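Putative phosphomannomutase (Thermus thermophilus, PDB 1TUO) probably moves a phosphoryl group between positions of a phosphosugar, as a magnesium-dependent member of the phosphohexose mutase family. Local coordinates at residues A[163-167]-A[168-172]; A[154-157]-A[158-161]; A[80-83]-A[84-88]; A[351-354]-A[355-358]. All coordinates share one frame; numbering follows the deposited sequence.

Contact 1 of 4, residues A[163-167]-A[168-172]; sequences ALKAH and LDLKA
Lys165 and Leu170 meet where helix 157-165 gives way, through a type I beta turn from Lys165 to Leu168, to helix 170-173. The bond from CA to CB of Lys165 points away from the residues that follow, but CG, anti to the backbone N (chi1 180°) and so beside the carbonyl carbon, runs up against Leu170 CD1 at 3.5 Å, tighter than the usual carbon contact. CD stays beside the same methyl, 3.9 Å from Leu170 CD1. A bend at chi3 takes the tip elsewhere, and NZ ends in a salt bridge with Glu162. The turn is closed by Leu168 N, which donates to Lys165 O over 3.2 Å; the donor stands 62° out of the carbonyl plane. Leu168 CD1 lies 3.7 Å from Leu164 O, and its side chain packs on Leu353 and Leu354 of helix 348-362. Asp169 is the N-cap of the next helix: its OD1 accepts from Ala172 N at 2.8 Å, from above the carboxylate plane. The chemistry is divided: a lysine stem serves as hydrocarbon while its ammonium is paired within its own helix, and a carboxylate binds an early N-H of the new helix, where its charge should suit the helix dipole.

Contact 2 of 4, residues A[154-157]-A[158-161]; sequences LDLR and EAYF
CG of Arg157 is anti to its own backbone N (chi1 -175°), whereas CG of Phe161 swings beside its backbone N (chi1 -69°), and one helical turn apart the two side chains come to run side by side in the same direction. Arg157 CG lies off one face of the Phe161 ring, displaced just past its CE2-CZ bond and 3.2 Å from Phe161 CE2, a very close approach; CD lies farther out on the same side. Over the same face lies Arg157 O, 3.3 Å above the plane and offset toward the rim, while Glu158 OE1 is at the ring's edge. Guanidinium and ring are nearly perpendicular, 82° apart, and the arginine makes its cation-pi contact with Phe192 instead. Leu156 CD2 touches Ala159 CB at 3.9 Å. Tyr160 N donates to Leu156 O at 3.0 Å and Phe161 N to Arg157 O at 2.9 Å. Ahead of these bonds, water 1 donates to Asp155 O and accepts from Glu158 N, both at 3.1 Å, and Asp155 OD1 takes a weak bond from Arg157 N. With Leu156 as N-cap, the arrangement is the start of an alpha-helix: the first turn of helix 157-165, entered through a two-residue link from strand 152-154 at the edge of the domain I sheet.

Contact 3 of 4, residues A[80-83]-A[84-88]; sequences VLLK and GPVPT
The peptide plane between Lys83 and Gly84 is the flat group at the middle of this turn, and two side chains flank it from opposite sides. Val86 CG1 stands off one side, beyond the carbonyl, 3.9 Å from Lys83 O; Lys83 CG lies off the other, 3.4 Å from Gly84 N, since the lysine's CG is anti to its backbone N (chi1 -178°). No direct hydrogen bond spans the two segments, and water serves the polar rim instead. Leu82 O accepts from two waters: water 2, at 2.8 Å, also donates to Gly84 O, and water 3 accepts weakly from Gly84 N. Water 4 lies 2.7 Å from both Lys83 O and Pro85 O, although it has more acceptors near it than protons to give. Gly84 has a positive phi of 70°, which turns the chain away from the strand direction.

On the inner side Leu82 and Val86 cross at about a right angle: Leu82 CB is 4.1 Å from Val86 CG1, and Leu82 CD1 is 4.2 Å from Val86 CG2. Leu82 also packs on Val52 of the neighbouring strand 50-55, which carries this apolar patch into the sheet. Pro87 is the N-cap of helix 88-97, and Thr88 OG1 bonds to Asp251, far along the chain. The two sides of the turn thus differ in chemistry: branched hydrocarbon lies within, buried and in relaxed contact, while waters join Leu82 O to Gly84 O and, more weakly, to Gly84 N, so the link from strand 78-82 to helix 88-97 probably relies on packing and water.

Contact 4 of 4, residues A[351-354]-A[355-358]; sequences TSLL and LLES
Leu355 packs hard against the backbone of Thr351, one turn earlier in helix 348-362: its CG is 3.3 Å from Thr351 O. The same closeness recurs along the helix, with Leu356 CB 3.4 Å from Leu353 O. This tight part is tied by four successive bonds, from Leu355 N to Thr351 O, Leu356 N to Ser352 O, Glu357 N to Leu353 O and Ser358 N to Leu354 O, the last two at 2.8 Å. Ser358 adds a further grip, since its OG sits between the backbone N and the carbonyl carbon (chi1 73°), and from there it donates to Leu355 O at 2.6 Å; the hydroxyl is also bonded to Gln369.

The side-chain ends meet more loosely. Thr351 CG2 and Leu355 CD1, on side chains pointing the same way, are 4.1 Å apart; Leu353 CD2 and Leu356 CD2 only reach 4.4 Å; and Leu354 CD2 passes Glu357 OE1 at 4.1 Å. This looser layer does not face solvent, for every residue here is buried and the tips turn outward to other parts of the fold. Glu357 OE2 joins Lys281 and Tyr277, a pairing likely to keep the buried carboxylate charged, and Thr351 OG1 bonds to Tyr339. Leu355 lies on Leu274 of helix 267-280 and Val257 of strand 255-259, whereas Leu353 reaches Phe196 of helix 192-199. The arrangement is that of a buried alpha-helix of an alpha/beta/alpha domain: helix 348-362 of domain III, with domain II elements packed along it.

How the contacts relate
Along the chain the order is contact 3, contact 2, contact 1, contact 4. Contacts 3 and 2, their centres 10 Å apart, belong to adjacent parallel strands of one sheet: Leu154 bonds through its backbone to Leu81 and Lys83. Contacts 2 and 1, with centres 16 Å apart, mark the two ends of helix 157-165, which leads from the domain I sheet into domain II. At its far end contact 1 meets contact 4, 10 Å away between centres, where Asp169 N bonds to Glu357 OE1. The centres of contacts 3 and 4 are about 23 Å apart, and the two do not touch. Strand pairing, a shared helix and a packing contact thus connect parts of the first three domains.

Contact 1 of 4, residues A[163-167]-A[168-172]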
loop_
_atom_site.group_PDB
_atom_site.type_symbol
_atom_site.label_atom_id
_atom_site.label_comp_id
_atom_site.label_asym_id
_atom_site.label_seq_id
_atom_site.Cartn_x
_atom_site.Cartn_y
_atom_site.Cartn_z
ATOM N N ALA A 163 17.223 -5.955 -5.689
ATOM C CA ALA A 163 17.021 -4.598 -5.203
ATOM C C ALA A 163 16.617 -4.637 -3.729
ATOM O O ALA A 163 17.116 -3.849 -2.924
ATOM C CB ALA A 163 15.947 -3.903 -6.025
ATOM N N LEU A 164 15.712 -5.557 -3.389
ATOM C CA LEU A 164 15.242 -5.705 -2.012
ATOM C C LEU A 164 16.402 -6.019 -1.079
ATOM O O LEU A 164 16.535 -5.420 -0.011
ATOM C CB LEU A 164 14.200 -6.829 -1.914
ATOM C CG LEU A 164 12.815 -6.565 -2.514
ATOM C CD1 LEU A 164 11.962 -7.818 -2.410
ATOM C CD2 LEU A 164 12.150 -5.403 -1.780
ATOM N N LYS A 165 17.236 -6.965 -1.500
ATOM C CA LYS A 165 18.393 -7.395 -0.724
ATOM C C LYS A 165 19.218 -6.213 -0.228
ATOM O O LYS A 165 19.692 -6.203 0.908
ATOM C CB LYS A 165 19.272 -8.315 -1.584
ATOM C CG LYS A 165 20.518 -8.828 -0.884
ATOM C CD LYS A 165 21.389 -9.668 -1.822
ATOM C CE LYS A 165 21.970 -8.834 -2.952
ATOM N NZ LYS A 165 22.900 -9.624 -3.814
ATOM N N ALA A 166 19.370 -5.208 -1.080
ATOM C CA ALA A 166 20.154 -4.024 -0.751
ATOM C C ALA A 166 19.606 -3.187 0.402
ATOM O O ALA A 166 20.291 -2.289 0.895
ATOM C CB ALA A 166 20.302 -3.152 -1.994
ATOM N N HIS A 167 18.382 -3.472 0.836
ATOM C CA HIS A 167 17.773 -2.700 1.919
ATOM C C HIS A 167 17.443 -3.537 3.144
ATOM O O HIS A 167 16.695 -3.098 4.022
ATOM C CB HIS A 167 16.499 -2.024 1.411
ATOM C CG HIS A 167 16.711 -1.205 0.179
ATOM N ND1 HIS A 167 17.552 -0.113 0.149
ATOM C CD2 HIS A 167 16.223 -1.340 -1.076
ATOM C CE1 HIS A 167 17.573 0.389 -1.071
ATOM N NE2 HIS A 167 16.775 -0.336 -1.835
ATOM N N LEU A 168 18.013 -4.734 3.208
ATOM C CA LEU A 168 17.761 -5.638 4.319
ATOM C C LEU A 168 19.048 -6.147 4.956
ATOM O O LEU A 168 20.075 -6.279 4.288
ATOM C CB LEU A 168 16.926 -6.824 3.830
ATOM C CG LEU A 168 15.491 -6.488 3.419
ATOM C CD1 LEU A 168 14.945 -7.561 2.495
ATOM C CD2 LEU A 168 14.630 -6.357 4.669
ATOM N N ASP A 169 18.989 -6.414 6.257
ATOM C CA ASP A 169 20.144 -6.937 6.977
ATOM C C ASP A 169 19.998 -8.452 6.894
ATOM O O ASP A 169 19.335 -9.067 7.725
ATOM C CB ASP A 169 20.116 -6.483 8.435
ATOM C CG ASP A 169 21.408 -6.793 9.166
ATOM O OD1 ASP A 169 21.941 -7.906 8.981
ATOM O OD2 ASP A 169 21.881 -5.927 9.936
ATOM N N LEU A 170 20.605 -9.053 5.875
ATOM C CA LEU A 170 20.498 -10.489 5.685
ATOM C C LEU A 170 21.069 -11.284 6.853
ATOM O O LEU A 170 20.531 -12.327 7.220
ATOM C CB LEU A 170 21.178 -10.896 4.371
ATOM C CG LEU A 170 20.595 -10.227 3.118
ATOM C CD1 LEU A 170 21.300 -10.760 1.879
ATOM C CD2 LEU A 170 19.096 -10.496 3.026
ATOM N N LYS A 171 22.152 -10.786 7.438
ATOM C CA LYS A 171 22.782 -11.457 8.572
ATOM C C LYS A 171 21.794 -11.522 9.735
ATOM O O LYS A 171 21.615 -12.566 10.363
ATOM C CB LYS A 171 24.042 -10.694 8.987
ATOM C CG LYS A 171 24.858 -11.361 10.076
ATOM C CD LYS A 171 26.160 -10.605 10.316
ATOM C CE LYS A 171 26.964 -11.220 11.455
ATOM N NZ LYS A 171 27.336 -12.637 11.181
ATOM N N ALA A 172 21.141 -10.400 10.008
ATOM C CA ALA A 172 20.167 -10.340 11.090
ATOM C C ALA A 172 18.966 -11.226 10.769
ATOM O O ALA A 172 18.474 -11.958 11.629
ATOM C CB ALA A 172 19.722 -8.899 11.311
#

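Contact 2 of 4, residues A[154-157]-A[158-161]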
loop_
_atom_site.group_PDB
_atom_site.type_symbol
_atom_site.label_atom_id
_atom_site.label_comp_id
_atom_site.label_asym_id
_atom_site.label_seq_id
_atom_site.Cartn_x
_atom_site.Cartn_y
_atom_site.Cartn_z
ATOM N N LEU A 154 8.728 -9.332 -20.237
ATOM C CA LEU A 154 9.888 -9.679 -19.423
ATOM C C LEU A 154 9.584 -10.052 -17.976
ATOM O O LEU A 154 8.592 -9.609 -17.398
ATOM C CB LEU A 154 10.878 -8.512 -19.430
ATOM C CG LEU A 154 11.369 -7.986 -20.785
ATOM C CD1 LEU A 154 12.385 -6.874 -20.542
ATOM C CD2 LEU A 154 11.996 -9.111 -21.607
ATOM N N ASP A 155 10.463 -10.865 -17.397
ATOM C CA ASP A 155 10.332 -11.292 -16.011
ATOM C C ASP A 155 11.462 -10.624 -15.231
ATOM O O ASP A 155 12.631 -10.959 -15.420
ATOM C CB ASP A 155 10.434 -12.821 -15.926
ATOM C CG ASP A 155 10.356 -13.338 -14.497
ATOM O OD1 ASP A 155 9.840 -12.615 -13.617
ATOM O OD2 ASP A 155 10.801 -14.484 -14.260
ATOM N N LEU A 156 11.115 -9.665 -14.374
ATOM C CA LEU A 156 12.110 -8.936 -13.587
ATOM C C LEU A 156 12.110 -9.292 -12.109
ATOM O O LEU A 156 12.631 -8.542 -11.282
ATOM C CB LEU A 156 11.898 -7.425 -13.739
ATOM C CG LEU A 156 12.521 -6.807 -14.992
ATOM C CD1 LEU A 156 12.132 -5.350 -15.107
ATOM C CD2 LEU A 156 14.034 -6.952 -14.921
ATOM N N ARG A 157 11.537 -10.441 -11.783
ATOM C CA ARG A 157 11.467 -10.884 -10.404
ATOM C C ARG A 157 12.847 -10.941 -9.748
ATOM O O ARG A 157 13.048 -10.403 -8.660
ATOM C CB ARG A 157 10.797 -12.255 -10.339
ATOM C CG ARG A 157 10.566 -12.747 -8.936
ATOM C CD ARG A 157 9.796 -14.049 -8.920
ATOM N NE ARG A 157 8.481 -13.906 -9.534
ATOM C CZ ARG A 157 7.435 -14.659 -9.220
ATOM N NH1 ARG A 157 7.559 -15.604 -8.297
ATOM N NH2 ARG A 157 6.268 -14.472 -9.823
ATOM N N GLU A 158 13.800 -11.587 -10.415
ATOM C CA GLU A 158 15.146 -11.708 -9.870
ATOM C C GLU A 158 15.774 -10.354 -9.577
ATOM O O GLU A 158 16.373 -10.159 -8.520
ATOM C CB GLU A 158 16.043 -12.487 -10.836
ATOM C CG GLU A 158 15.723 -13.971 -10.941
ATOM C CD GLU A 158 16.033 -14.736 -9.669
ATOM O OE1 GLU A 158 15.228 -14.673 -8.716
ATOM O OE2 GLU A 158 17.093 -15.400 -9.621
ATOM N N ALA A 159 15.640 -9.416 -10.511
ATOM C CA ALA A 159 16.210 -8.087 -10.320
ATOM C C ALA A 159 15.537 -7.382 -9.145
ATOM O O ALA A 159 16.187 -6.648 -8.400
ATOM C CB ALA A 159 16.054 -7.258 -11.593
ATOM N N TYR A 160 14.235 -7.601 -8.991
ATOM C CA TYR A 160 13.484 -7.002 -7.891
ATOM C C TYR A 160 14.016 -7.553 -6.568
ATOM O O TYR A 160 14.181 -6.811 -5.600
ATOM C CB TYR A 160 11.994 -7.319 -8.042
ATOM C CG TYR A 160 11.122 -6.827 -6.900
ATOM C CD1 TYR A 160 11.057 -5.466 -6.569
ATOM C CD2 TYR A 160 10.362 -7.722 -6.150
ATOM C CE1 TYR A 160 10.250 -5.015 -5.509
ATOM C CE2 TYR A 160 9.556 -7.284 -5.098
ATOM C CZ TYR A 160 9.507 -5.935 -4.780
ATOM O OH TYR A 160 8.721 -5.520 -3.721
ATOM N N PHE A 161 14.287 -8.852 -6.532
ATOM C CA PHE A 161 14.810 -9.469 -5.320
ATOM C C PHE A 161 16.182 -8.887 -4.988
ATOM O O PHE A 161 16.493 -8.628 -3.824
ATOM C CB PHE A 161 14.913 -10.991 -5.483
ATOM C CG PHE A 161 13.580 -11.693 -5.563
ATOM C CD1 PHE A 161 12.474 -11.214 -4.863
ATOM C CD2 PHE A 161 13.441 -12.855 -6.314
ATOM C CE1 PHE A 161 11.252 -11.883 -4.912
ATOM C CE2 PHE A 161 12.225 -13.533 -6.369
ATOM C CZ PHE A 161 11.127 -13.045 -5.666
HETATM O O HOH W 1 13.339 -12.923 -13.124
#

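Contact 3 of 4, residues A[80-83]-A[84-88]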
loop_
_atom_site.group_PDB
_atom_site.type_symbol
_atom_site.label_atom_id
_atom_site.label_comp_id
_atom_site.label_asym_id
_atom_site.label_seq_id
_atom_site.Cartn_x
_atom_site.Cartn_y
_atom_site.Cartn_z
ATOM N N VAL A 80 7.294 -2.703 -22.493
ATOM C CA VAL A 80 7.690 -3.935 -21.831
ATOM C C VAL A 80 6.531 -4.325 -20.926
ATOM O O VAL A 80 6.129 -3.553 -20.058
ATOM C CB VAL A 80 8.948 -3.761 -20.950
ATOM C CG1 VAL A 80 9.107 -4.970 -20.030
ATOM C CG2 VAL A 80 10.185 -3.612 -21.829
ATOM N N LEU A 81 5.975 -5.509 -21.153
ATOM C CA LEU A 81 4.882 -6.002 -20.327
ATOM C C LEU A 81 5.515 -7.012 -19.379
ATOM O O LEU A 81 6.234 -7.906 -19.815
ATOM C CB LEU A 81 3.821 -6.701 -21.186
ATOM C CG LEU A 81 2.718 -7.437 -20.409
ATOM C CD1 LEU A 81 1.855 -6.433 -19.657
ATOM C CD2 LEU A 81 1.857 -8.260 -21.376
ATOM N N LEU A 82 5.266 -6.861 -18.084
ATOM C CA LEU A 82 5.834 -7.789 -17.124
ATOM C C LEU A 82 5.080 -9.105 -17.174
ATOM O O LEU A 82 3.849 -9.132 -17.252
ATOM C CB LEU A 82 5.791 -7.197 -15.715
ATOM C CG LEU A 82 6.596 -5.904 -15.569
ATOM C CD1 LEU A 82 6.522 -5.412 -14.133
ATOM C CD2 LEU A 82 8.050 -6.162 -15.966
ATOM N N LYS A 83 5.840 -10.192 -17.135
ATOM C CA LYS A 83 5.298 -11.543 -17.201
ATOM C C LYS A 83 4.507 -11.992 -15.979
ATOM O O LYS A 83 5.014 -11.984 -14.850
ATOM C CB LYS A 83 6.434 -12.542 -17.451
ATOM C CG LYS A 83 5.964 -13.986 -17.588
ATOM C CD LYS A 83 7.138 -14.937 -17.763
ATOM C CE LYS A 83 6.663 -16.377 -17.907
ATOM N NZ LYS A 83 5.889 -16.829 -16.714
ATOM N N GLY A 84 3.266 -12.403 -16.227
ATOM C CA GLY A 84 2.403 -12.888 -15.169
ATOM C C GLY A 84 1.937 -11.824 -14.203
ATOM O O GLY A 84 2.315 -10.661 -14.330
ATOM N N PRO A 85 1.092 -12.192 -13.230
ATOM C CA PRO A 85 0.630 -11.182 -12.275
ATOM C C PRO A 85 1.811 -10.708 -11.443
ATOM O O PRO A 85 2.669 -11.509 -11.059
ATOM C CB PRO A 85 -0.398 -11.937 -11.439
ATOM C CG PRO A 85 0.144 -13.347 -11.434
ATOM C CD PRO A 85 0.582 -13.533 -12.882
ATOM N N VAL A 86 1.862 -9.410 -11.173
ATOM C CA VAL A 86 2.954 -8.859 -10.389
ATOM C C VAL A 86 2.488 -7.853 -9.340
ATOM O O VAL A 86 1.452 -7.205 -9.495
ATOM C CB VAL A 86 3.988 -8.112 -11.288
ATOM C CG1 VAL A 86 4.614 -9.066 -12.296
ATOM C CG2 VAL A 86 3.306 -6.954 -12.005
ATOM N N PRO A 87 3.255 -7.715 -8.253
ATOM C CA PRO A 87 2.908 -6.761 -7.198
ATOM C C PRO A 87 3.148 -5.358 -7.761
ATOM O O PRO A 87 4.035 -5.158 -8.606
ATOM C CB PRO A 87 3.924 -7.060 -6.094
ATOM C CG PRO A 87 4.327 -8.468 -6.337
ATOM C CD PRO A 87 4.373 -8.582 -7.834
ATOM N N THR A 88 2.361 -4.391 -7.303
ATOM C CA THR A 88 2.542 -3.012 -7.739
ATOM C C THR A 88 3.999 -2.572 -7.545
ATOM O O THR A 88 4.597 -1.966 -8.440
ATOM C CB THR A 88 1.597 -2.065 -6.955
ATOM O OG1 THR A 88 0.292 -2.126 -7.546
ATOM C CG2 THR A 88 2.106 -0.616 -6.973
HETATM O O HOH W 2 2.249 -8.016 -15.194
HETATM O O HOH W 3 1.575 -10.536 -18.239
HETATM O O HOH W 4 4.746 -12.691 -12.222
#

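Contact 4 of 4, residues A[351-354]-A[355-358]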
loop_
_atom_site.group_PDB
_atom_site.type_symbol
_atom_site.label_atom_id
_atom_site.label_comp_id
_atom_site.label_asym_id
_atom_site.label_seq_id
_atom_site.Cartn_x
_atom_site.Cartn_y
_atom_site.Cartn_z
ATOM N N THR A 351 7.828 -4.369 3.238
ATOM C CA THR A 351 7.311 -4.166 4.589
ATOM C C THR A 351 7.307 -5.493 5.332
ATOM O O THR A 351 7.689 -5.561 6.503
ATOM C CB THR A 351 5.870 -3.607 4.592
ATOM O OG1 THR A 351 5.855 -2.316 3.978
ATOM C CG2 THR A 351 5.373 -3.458 6.019
ATOM N N SER A 352 6.872 -6.550 4.652
ATOM C CA SER A 352 6.835 -7.867 5.267
ATOM C C SER A 352 8.237 -8.289 5.687
ATOM O O SER A 352 8.444 -8.777 6.800
ATOM C CB SER A 352 6.265 -8.895 4.290
ATOM O OG SER A 352 4.911 -8.609 3.994
ATOM N N LEU A 353 9.202 -8.094 4.795
ATOM C CA LEU A 353 10.577 -8.475 5.086
ATOM C C LEU A 353 11.204 -7.651 6.208
ATOM O O LEU A 353 11.997 -8.179 6.991
ATOM C CB LEU A 353 11.424 -8.403 3.808
ATOM C CG LEU A 353 11.002 -9.453 2.770
ATOM C CD1 LEU A 353 11.676 -9.201 1.423
ATOM C CD2 LEU A 353 11.351 -10.839 3.299
ATOM N N LEU A 354 10.858 -6.367 6.306
ATOM C CA LEU A 354 11.408 -5.543 7.382
ATOM C C LEU A 354 10.787 -5.951 8.716
ATOM O O LEU A 354 11.449 -5.909 9.757
ATOM C CB LEU A 354 11.166 -4.056 7.112
ATOM C CG LEU A 354 12.023 -3.462 5.985
ATOM C CD1 LEU A 354 11.522 -2.075 5.626
ATOM C CD2 LEU A 354 13.488 -3.408 6.424
ATOM N N LEU A 355 9.517 -6.347 8.697
ATOM C CA LEU A 355 8.880 -6.789 9.936
ATOM C C LEU A 355 9.630 -8.031 10.403
ATOM O O LEU A 355 9.965 -8.167 11.575
ATOM C CB LEU A 355 7.404 -7.127 9.702
ATOM C CG LEU A 355 6.520 -5.888 9.551
ATOM C CD1 LEU A 355 5.145 -6.266 9.029
ATOM C CD2 LEU A 355 6.418 -5.187 10.907
ATOM N N LEU A 356 9.898 -8.929 9.461
ATOM C CA LEU A 356 10.627 -10.155 9.747
ATOM C C LEU A 356 12.017 -9.812 10.294
ATOM O O LEU A 356 12.483 -10.416 11.270
ATOM C CB LEU A 356 10.739 -10.992 8.466
ATOM C CG LEU A 356 11.361 -12.386 8.560
ATOM C CD1 LEU A 356 10.545 -13.266 9.494
ATOM C CD2 LEU A 356 11.412 -12.997 7.162
ATOM N N GLU A 357 12.679 -8.838 9.673
ATOM C CA GLU A 357 14.006 -8.425 10.128
ATOM C C GLU A 357 13.951 -7.889 11.561
ATOM O O GLU A 357 14.764 -8.276 12.405
ATOM C CB GLU A 357 14.586 -7.339 9.216
ATOM C CG GLU A 357 16.044 -6.976 9.547
ATOM C CD GLU A 357 16.566 -5.800 8.741
ATOM O OE1 GLU A 357 16.567 -5.881 7.496
ATOM O OE2 GLU A 357 16.982 -4.793 9.353
ATOM N N SER A 358 12.991 -7.004 11.832
ATOM C CA SER A 358 12.850 -6.406 13.163
ATOM C C SER A 358 12.714 -7.454 14.264
ATOM O O SER A 358 13.332 -7.337 15.325
ATOM C CB SER A 358 11.631 -5.467 13.221
ATOM O OG SER A 358 10.413 -6.194 13.219
#